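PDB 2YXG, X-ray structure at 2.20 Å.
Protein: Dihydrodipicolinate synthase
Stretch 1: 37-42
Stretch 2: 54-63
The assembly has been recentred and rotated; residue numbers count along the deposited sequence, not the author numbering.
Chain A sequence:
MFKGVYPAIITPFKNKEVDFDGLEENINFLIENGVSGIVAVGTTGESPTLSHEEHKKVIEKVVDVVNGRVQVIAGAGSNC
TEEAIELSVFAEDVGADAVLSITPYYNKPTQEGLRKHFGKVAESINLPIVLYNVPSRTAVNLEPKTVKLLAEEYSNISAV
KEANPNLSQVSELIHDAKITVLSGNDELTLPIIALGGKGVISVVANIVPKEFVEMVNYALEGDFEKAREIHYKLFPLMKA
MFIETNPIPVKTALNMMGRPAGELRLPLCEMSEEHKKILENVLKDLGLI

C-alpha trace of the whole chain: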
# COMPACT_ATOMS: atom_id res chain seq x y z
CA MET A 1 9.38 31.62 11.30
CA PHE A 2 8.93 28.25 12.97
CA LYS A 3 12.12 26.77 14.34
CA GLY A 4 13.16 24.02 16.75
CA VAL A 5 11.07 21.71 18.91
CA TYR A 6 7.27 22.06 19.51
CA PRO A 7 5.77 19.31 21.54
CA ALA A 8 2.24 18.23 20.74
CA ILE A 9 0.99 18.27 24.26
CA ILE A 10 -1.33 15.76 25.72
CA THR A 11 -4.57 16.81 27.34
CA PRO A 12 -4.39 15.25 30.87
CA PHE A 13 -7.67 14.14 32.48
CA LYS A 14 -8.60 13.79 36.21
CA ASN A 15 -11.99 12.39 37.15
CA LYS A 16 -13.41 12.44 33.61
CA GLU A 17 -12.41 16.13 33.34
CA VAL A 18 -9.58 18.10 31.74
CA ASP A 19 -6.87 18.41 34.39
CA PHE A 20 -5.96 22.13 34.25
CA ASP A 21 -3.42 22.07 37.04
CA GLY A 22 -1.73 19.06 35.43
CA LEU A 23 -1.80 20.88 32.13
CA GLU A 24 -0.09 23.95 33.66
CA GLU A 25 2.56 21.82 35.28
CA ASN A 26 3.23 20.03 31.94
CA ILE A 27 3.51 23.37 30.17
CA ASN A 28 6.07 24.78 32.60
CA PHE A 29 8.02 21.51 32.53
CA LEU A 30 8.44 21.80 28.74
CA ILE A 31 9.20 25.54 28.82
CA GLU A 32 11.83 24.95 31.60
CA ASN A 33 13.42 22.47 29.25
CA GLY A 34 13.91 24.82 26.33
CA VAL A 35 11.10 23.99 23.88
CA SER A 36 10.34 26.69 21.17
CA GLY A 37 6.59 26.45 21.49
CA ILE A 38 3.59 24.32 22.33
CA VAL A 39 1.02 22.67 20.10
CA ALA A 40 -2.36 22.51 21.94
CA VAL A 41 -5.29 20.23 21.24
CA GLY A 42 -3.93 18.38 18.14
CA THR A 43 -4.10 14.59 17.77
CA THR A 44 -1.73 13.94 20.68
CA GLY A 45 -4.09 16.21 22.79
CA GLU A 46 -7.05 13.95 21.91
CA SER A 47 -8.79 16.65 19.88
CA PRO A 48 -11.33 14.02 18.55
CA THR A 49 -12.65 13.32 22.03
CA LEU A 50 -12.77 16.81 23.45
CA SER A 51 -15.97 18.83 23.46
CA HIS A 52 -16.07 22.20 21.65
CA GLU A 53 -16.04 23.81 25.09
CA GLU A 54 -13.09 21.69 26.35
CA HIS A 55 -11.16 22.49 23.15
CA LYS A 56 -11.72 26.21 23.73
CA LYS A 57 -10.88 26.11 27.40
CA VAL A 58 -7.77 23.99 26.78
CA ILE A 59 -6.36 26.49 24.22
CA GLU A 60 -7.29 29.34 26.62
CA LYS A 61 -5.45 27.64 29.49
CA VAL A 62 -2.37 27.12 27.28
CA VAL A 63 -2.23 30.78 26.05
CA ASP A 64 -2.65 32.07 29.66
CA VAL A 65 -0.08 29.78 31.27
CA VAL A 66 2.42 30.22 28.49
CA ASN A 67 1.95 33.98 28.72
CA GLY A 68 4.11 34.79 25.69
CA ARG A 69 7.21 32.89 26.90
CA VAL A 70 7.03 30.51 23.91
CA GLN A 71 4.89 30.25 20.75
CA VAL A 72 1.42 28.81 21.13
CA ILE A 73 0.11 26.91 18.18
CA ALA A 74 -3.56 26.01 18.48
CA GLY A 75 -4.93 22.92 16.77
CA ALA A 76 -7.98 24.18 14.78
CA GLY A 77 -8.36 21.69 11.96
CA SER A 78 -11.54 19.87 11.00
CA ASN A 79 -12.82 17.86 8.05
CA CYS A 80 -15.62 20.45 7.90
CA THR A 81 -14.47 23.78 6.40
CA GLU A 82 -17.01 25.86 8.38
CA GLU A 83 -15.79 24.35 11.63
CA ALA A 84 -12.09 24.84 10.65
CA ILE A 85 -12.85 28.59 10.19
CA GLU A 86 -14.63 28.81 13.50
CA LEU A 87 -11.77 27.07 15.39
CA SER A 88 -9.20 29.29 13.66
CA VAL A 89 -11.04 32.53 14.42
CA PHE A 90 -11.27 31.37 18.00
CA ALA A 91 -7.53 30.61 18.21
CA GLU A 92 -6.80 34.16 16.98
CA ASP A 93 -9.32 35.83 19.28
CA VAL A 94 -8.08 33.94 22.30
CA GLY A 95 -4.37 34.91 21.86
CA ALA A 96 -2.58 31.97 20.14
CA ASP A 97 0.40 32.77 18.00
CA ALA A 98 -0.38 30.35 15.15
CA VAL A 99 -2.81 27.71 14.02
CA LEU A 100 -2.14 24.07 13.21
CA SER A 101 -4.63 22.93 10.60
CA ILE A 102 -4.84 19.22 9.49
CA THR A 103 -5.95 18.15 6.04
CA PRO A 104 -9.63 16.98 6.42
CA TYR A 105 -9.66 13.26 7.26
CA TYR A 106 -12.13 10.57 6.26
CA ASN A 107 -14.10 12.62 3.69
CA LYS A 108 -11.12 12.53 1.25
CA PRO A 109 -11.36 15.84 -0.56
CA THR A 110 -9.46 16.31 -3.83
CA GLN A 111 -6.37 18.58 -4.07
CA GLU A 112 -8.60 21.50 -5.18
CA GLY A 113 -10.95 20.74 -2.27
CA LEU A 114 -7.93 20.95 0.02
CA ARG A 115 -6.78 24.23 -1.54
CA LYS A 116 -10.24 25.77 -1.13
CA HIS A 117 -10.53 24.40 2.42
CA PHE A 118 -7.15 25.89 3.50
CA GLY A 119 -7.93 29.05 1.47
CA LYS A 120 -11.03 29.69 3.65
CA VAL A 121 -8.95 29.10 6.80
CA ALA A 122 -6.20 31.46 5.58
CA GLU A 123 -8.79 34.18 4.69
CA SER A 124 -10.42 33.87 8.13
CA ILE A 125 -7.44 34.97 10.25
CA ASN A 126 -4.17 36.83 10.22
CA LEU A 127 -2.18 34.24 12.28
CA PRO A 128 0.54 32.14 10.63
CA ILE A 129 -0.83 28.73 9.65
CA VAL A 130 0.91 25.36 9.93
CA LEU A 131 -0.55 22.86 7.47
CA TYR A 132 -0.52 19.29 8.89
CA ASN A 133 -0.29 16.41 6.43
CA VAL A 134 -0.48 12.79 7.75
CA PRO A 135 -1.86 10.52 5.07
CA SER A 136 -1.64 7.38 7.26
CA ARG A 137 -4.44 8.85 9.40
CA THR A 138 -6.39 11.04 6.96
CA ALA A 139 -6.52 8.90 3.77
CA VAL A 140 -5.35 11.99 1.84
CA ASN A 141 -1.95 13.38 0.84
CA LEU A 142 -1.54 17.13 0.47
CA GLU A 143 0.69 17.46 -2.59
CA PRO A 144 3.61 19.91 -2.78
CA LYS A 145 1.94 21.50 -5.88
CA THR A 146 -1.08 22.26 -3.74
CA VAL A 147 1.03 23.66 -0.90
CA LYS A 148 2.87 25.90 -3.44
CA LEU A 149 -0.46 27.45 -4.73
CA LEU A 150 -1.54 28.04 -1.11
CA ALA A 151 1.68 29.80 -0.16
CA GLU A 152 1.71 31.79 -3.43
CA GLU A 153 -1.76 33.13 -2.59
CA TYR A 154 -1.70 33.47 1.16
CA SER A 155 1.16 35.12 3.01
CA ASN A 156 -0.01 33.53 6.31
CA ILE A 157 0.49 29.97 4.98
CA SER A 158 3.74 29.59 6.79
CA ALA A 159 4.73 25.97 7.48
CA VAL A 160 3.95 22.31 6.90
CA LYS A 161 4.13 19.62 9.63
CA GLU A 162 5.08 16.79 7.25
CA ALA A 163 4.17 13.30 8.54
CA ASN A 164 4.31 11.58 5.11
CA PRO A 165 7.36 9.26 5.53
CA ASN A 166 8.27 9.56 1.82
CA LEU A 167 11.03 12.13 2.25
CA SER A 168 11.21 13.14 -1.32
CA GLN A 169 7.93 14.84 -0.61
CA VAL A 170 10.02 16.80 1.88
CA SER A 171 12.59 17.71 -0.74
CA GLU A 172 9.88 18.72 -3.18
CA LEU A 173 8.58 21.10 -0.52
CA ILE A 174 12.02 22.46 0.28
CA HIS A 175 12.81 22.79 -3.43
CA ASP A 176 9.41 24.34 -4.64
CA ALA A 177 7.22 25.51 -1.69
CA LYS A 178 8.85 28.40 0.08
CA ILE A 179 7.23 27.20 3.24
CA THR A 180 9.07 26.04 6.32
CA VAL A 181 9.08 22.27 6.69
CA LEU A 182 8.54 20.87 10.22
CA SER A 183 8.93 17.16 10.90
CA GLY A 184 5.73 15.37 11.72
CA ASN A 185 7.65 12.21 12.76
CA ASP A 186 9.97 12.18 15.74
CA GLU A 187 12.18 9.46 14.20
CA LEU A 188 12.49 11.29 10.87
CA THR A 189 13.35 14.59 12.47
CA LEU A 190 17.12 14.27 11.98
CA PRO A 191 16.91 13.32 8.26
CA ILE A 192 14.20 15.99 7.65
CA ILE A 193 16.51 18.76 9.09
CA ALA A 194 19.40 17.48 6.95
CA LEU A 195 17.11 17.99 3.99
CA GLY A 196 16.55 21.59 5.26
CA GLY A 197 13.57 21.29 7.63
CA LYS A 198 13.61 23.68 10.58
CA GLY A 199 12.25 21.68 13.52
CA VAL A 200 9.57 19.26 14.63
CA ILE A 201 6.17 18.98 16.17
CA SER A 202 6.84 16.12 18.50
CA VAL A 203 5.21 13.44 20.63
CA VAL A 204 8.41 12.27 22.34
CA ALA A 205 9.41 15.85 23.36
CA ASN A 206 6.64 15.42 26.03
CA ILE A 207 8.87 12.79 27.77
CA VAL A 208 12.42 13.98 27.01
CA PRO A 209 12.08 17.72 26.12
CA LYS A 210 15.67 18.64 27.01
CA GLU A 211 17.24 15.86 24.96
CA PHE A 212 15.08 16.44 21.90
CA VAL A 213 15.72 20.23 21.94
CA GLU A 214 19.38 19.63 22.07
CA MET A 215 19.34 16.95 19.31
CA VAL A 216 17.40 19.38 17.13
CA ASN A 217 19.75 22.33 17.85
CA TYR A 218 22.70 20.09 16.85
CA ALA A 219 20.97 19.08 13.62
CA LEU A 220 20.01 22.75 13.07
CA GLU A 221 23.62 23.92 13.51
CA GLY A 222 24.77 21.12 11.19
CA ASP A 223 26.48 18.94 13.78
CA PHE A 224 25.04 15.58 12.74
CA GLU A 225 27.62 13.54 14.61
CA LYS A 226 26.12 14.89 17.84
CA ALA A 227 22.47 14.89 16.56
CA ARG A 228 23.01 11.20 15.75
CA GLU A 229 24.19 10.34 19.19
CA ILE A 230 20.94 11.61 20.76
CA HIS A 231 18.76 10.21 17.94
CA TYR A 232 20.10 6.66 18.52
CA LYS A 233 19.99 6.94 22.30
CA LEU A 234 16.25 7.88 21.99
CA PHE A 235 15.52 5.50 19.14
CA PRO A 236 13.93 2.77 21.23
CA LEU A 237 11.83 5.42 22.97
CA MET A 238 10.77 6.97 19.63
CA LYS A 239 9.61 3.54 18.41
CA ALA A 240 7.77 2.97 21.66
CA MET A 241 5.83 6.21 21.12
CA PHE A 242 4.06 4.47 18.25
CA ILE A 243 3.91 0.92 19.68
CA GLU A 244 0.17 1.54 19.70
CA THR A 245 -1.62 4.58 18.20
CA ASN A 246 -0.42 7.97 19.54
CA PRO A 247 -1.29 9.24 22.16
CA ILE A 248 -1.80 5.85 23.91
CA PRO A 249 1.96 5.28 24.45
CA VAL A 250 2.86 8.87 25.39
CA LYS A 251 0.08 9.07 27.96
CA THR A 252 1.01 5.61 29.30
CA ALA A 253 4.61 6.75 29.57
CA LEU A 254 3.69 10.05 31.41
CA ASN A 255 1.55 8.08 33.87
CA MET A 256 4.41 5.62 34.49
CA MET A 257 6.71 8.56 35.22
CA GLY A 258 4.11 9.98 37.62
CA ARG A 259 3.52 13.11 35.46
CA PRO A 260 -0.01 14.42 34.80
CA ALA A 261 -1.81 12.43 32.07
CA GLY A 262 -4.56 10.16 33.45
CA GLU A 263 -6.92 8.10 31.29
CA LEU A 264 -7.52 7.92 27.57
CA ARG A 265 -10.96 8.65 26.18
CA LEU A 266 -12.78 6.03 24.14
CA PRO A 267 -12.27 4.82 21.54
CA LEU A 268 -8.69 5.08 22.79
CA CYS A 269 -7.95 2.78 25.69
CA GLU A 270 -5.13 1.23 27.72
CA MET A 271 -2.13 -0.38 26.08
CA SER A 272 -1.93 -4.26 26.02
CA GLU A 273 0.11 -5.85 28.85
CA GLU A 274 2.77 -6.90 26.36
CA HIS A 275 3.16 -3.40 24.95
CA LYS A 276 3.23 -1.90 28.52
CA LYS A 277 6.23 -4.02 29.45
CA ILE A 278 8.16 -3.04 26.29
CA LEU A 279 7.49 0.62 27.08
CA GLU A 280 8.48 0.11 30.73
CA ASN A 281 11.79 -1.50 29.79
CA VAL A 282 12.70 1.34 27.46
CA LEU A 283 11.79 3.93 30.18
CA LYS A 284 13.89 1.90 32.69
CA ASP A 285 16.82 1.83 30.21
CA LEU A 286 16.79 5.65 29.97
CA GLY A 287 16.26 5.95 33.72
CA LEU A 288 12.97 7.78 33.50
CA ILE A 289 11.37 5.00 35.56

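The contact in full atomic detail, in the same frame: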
# COMPACT_ATOMS: atom_id res chain seq x y z
N GLY A 37 8.00 26.19 21.50
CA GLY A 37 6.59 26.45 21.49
C GLY A 37 5.81 25.19 21.83
O GLY A 37 6.39 24.10 22.00
N ILE A 38 4.49 25.36 21.92
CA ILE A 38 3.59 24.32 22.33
C ILE A 38 2.44 24.21 21.32
O ILE A 38 1.86 25.20 20.93
CB ILE A 38 3.08 24.61 23.78
CG1 ILE A 38 4.28 24.41 24.75
CG2 ILE A 38 1.86 23.76 24.14
CD1 ILE A 38 3.94 24.24 26.22
N VAL A 39 2.15 22.98 20.92
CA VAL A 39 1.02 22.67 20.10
C VAL A 39 -0.14 22.13 20.97
O VAL A 39 -0.04 21.02 21.51
CB VAL A 39 1.42 21.69 18.97
CG1 VAL A 39 0.27 21.47 18.03
CG2 VAL A 39 2.63 22.22 18.22
N ALA A 40 -1.22 22.92 21.10
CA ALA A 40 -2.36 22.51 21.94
C ALA A 40 -3.48 21.90 21.14
O ALA A 40 -3.83 22.37 20.04
CB ALA A 40 -2.93 23.70 22.77
N VAL A 41 -4.09 20.88 21.75
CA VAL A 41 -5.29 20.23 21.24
C VAL A 41 -5.17 19.79 19.76
O VAL A 41 -6.07 20.08 18.96
CB VAL A 41 -6.60 21.08 21.49
CG1 VAL A 41 -6.85 21.33 22.97
CG2 VAL A 41 -6.59 22.39 20.76
N GLY A 42 -4.05 19.15 19.40
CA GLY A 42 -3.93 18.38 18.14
C GLY A 42 -4.23 16.93 18.48
O GLY A 42 -4.80 16.65 19.54
N GLU A 54 -14.40 22.13 25.86
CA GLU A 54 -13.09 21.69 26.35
C GLU A 54 -11.92 22.17 25.44
O GLU A 54 -10.92 22.69 25.92
CB GLU A 54 -13.06 20.18 26.55
CG GLU A 54 -13.92 19.68 27.69
CD GLU A 54 -13.99 18.15 27.72
OE1 GLU A 54 -14.08 17.54 26.62
OE2 GLU A 54 -13.96 17.58 28.83
N HIS A 55 -12.09 22.00 24.13
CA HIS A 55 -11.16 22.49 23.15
C HIS A 55 -10.87 23.97 23.42
O HIS A 55 -9.71 24.39 23.55
CB HIS A 55 -11.76 22.25 21.76
CG HIS A 55 -10.78 22.29 20.63
ND1 HIS A 55 -10.00 23.40 20.37
CD2 HIS A 55 -10.53 21.40 19.64
CE1 HIS A 55 -9.28 23.17 19.28
NE2 HIS A 55 -9.57 21.97 18.83
N LYS A 56 -11.92 24.77 23.58
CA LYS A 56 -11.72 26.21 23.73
C LYS A 56 -10.99 26.47 25.01
O LYS A 56 -10.01 27.21 25.01
CB LYS A 56 -13.04 27.00 23.64
CG LYS A 56 -13.83 26.75 22.35
CD LYS A 56 -14.60 27.95 21.81
CE LYS A 56 -16.09 27.78 21.86
NZ LYS A 56 -16.80 28.56 20.74
N LYS A 57 -11.43 25.84 26.10
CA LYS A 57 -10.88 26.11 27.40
C LYS A 57 -9.47 25.60 27.43
O LYS A 57 -8.64 26.20 28.09
CB LYS A 57 -11.66 25.41 28.52
CG LYS A 57 -13.03 25.96 28.89
CD LYS A 57 -12.89 27.33 29.56
CE LYS A 57 -13.01 27.27 31.10
NZ LYS A 57 -13.05 28.71 31.65
N VAL A 58 -9.18 24.46 26.78
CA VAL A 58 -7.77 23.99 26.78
C VAL A 58 -6.85 24.99 26.09
O VAL A 58 -5.83 25.32 26.64
CB VAL A 58 -7.53 22.57 26.20
CG1 VAL A 58 -6.01 22.32 26.09
CG2 VAL A 58 -8.18 21.51 27.07
N ILE A 59 -7.19 25.47 24.90
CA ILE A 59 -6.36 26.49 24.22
C ILE A 59 -6.15 27.74 25.10
O ILE A 59 -5.02 28.25 25.28
CB ILE A 59 -6.91 26.84 22.80
CG1 ILE A 59 -6.70 25.67 21.83
CG2 ILE A 59 -6.17 28.08 22.21
CD1 ILE A 59 -7.55 25.74 20.56
N GLU A 60 -7.26 28.22 25.68
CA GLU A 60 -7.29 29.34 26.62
C GLU A 60 -6.31 29.10 27.75
O GLU A 60 -5.49 29.97 28.07
CB GLU A 60 -8.72 29.47 27.18
CG GLU A 60 -9.16 30.92 27.48
CD GLU A 60 -10.10 31.05 28.69
OE1 GLU A 60 -10.22 30.08 29.51
OE2 GLU A 60 -10.72 32.13 28.83
N LYS A 61 -6.36 27.91 28.37
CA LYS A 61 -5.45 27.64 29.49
C LYS A 61 -3.98 27.70 29.01
O LYS A 61 -3.09 28.29 29.66
CB LYS A 61 -5.80 26.33 30.17
CG LYS A 61 -4.85 25.96 31.34
CD LYS A 61 -5.30 26.68 32.66
CE LYS A 61 -4.19 26.64 33.73
NZ LYS A 61 -4.68 27.19 35.04
N VAL A 62 -3.74 27.15 27.81
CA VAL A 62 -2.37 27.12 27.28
C VAL A 62 -1.80 28.55 27.00
O VAL A 62 -0.66 28.88 27.38
CB VAL A 62 -2.27 26.21 26.03
CG1 VAL A 62 -0.85 26.24 25.46
CG2 VAL A 62 -2.63 24.77 26.43
N VAL A 63 -2.60 29.36 26.30
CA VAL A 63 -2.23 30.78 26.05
C VAL A 63 -1.87 31.49 27.37
O VAL A 63 -0.80 32.08 27.46
CB VAL A 63 -3.35 31.55 25.30
CG1 VAL A 63 -3.11 33.08 25.32
CG2 VAL A 63 -3.47 31.05 23.89

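Val41 forms the centre of the contact, burying more surface against the helix than any other residue of the two stretches. Its side chain, in the m rotamer, points toward the helix and meets three residues spaced over one turn. CG1 of Val41 lies 3.4 Å from CG1 of Val58, while CG2 of Val41 approaches CG1 of Ile59 at 3.5 Å. These are close van der Waals contacts between branched aliphatic groups, which bring the residue just after the strand close against the helix.

From this centre the apolar seam runs back along strand 37-40. The strand and helix 54-63 are nearly antiparallel, with 170° between their N-to-C directions and 9.3 Å between their axes at closest approach, so that earlier strand residues meet later helical ones. Side-chain alternation along the strand directs Ile38 and Ala40 toward the helix and Val39 away from it. The CB of Ala40 packs 3.8 Å from CG2 of Val62 and, more loosely, 4.4 Å from CG1 of Ile59; the small side chain accompanies a near backbone approach, the CA atoms of Ala40 and Ile59 being 6.1 Å apart. Farther along, CG2 of Ile38 touches CG1 of Val62 at 3.9 Å, so that Val62 spans both inward-facing strand residues.

On the other side of the centre, toward the N-terminal end of the helical stretch, the contact becomes more polar in character. The imidazole of His55 presents a face to Val41: CB of Val41 sits 4.1 Å from the ring centroid, only 11° off its normal, in a CH-pi arrangement, and CG2 of Val41 reaches CE1 of His55 at 3.2 Å. No hydrogen bond joins the two stretches. Within the helix, backbone hydrogen bonds run from residue i+4 to i, such as Ile59 N to His55 O at 3.1 Å, and the contacts between the stretches are made by side chains.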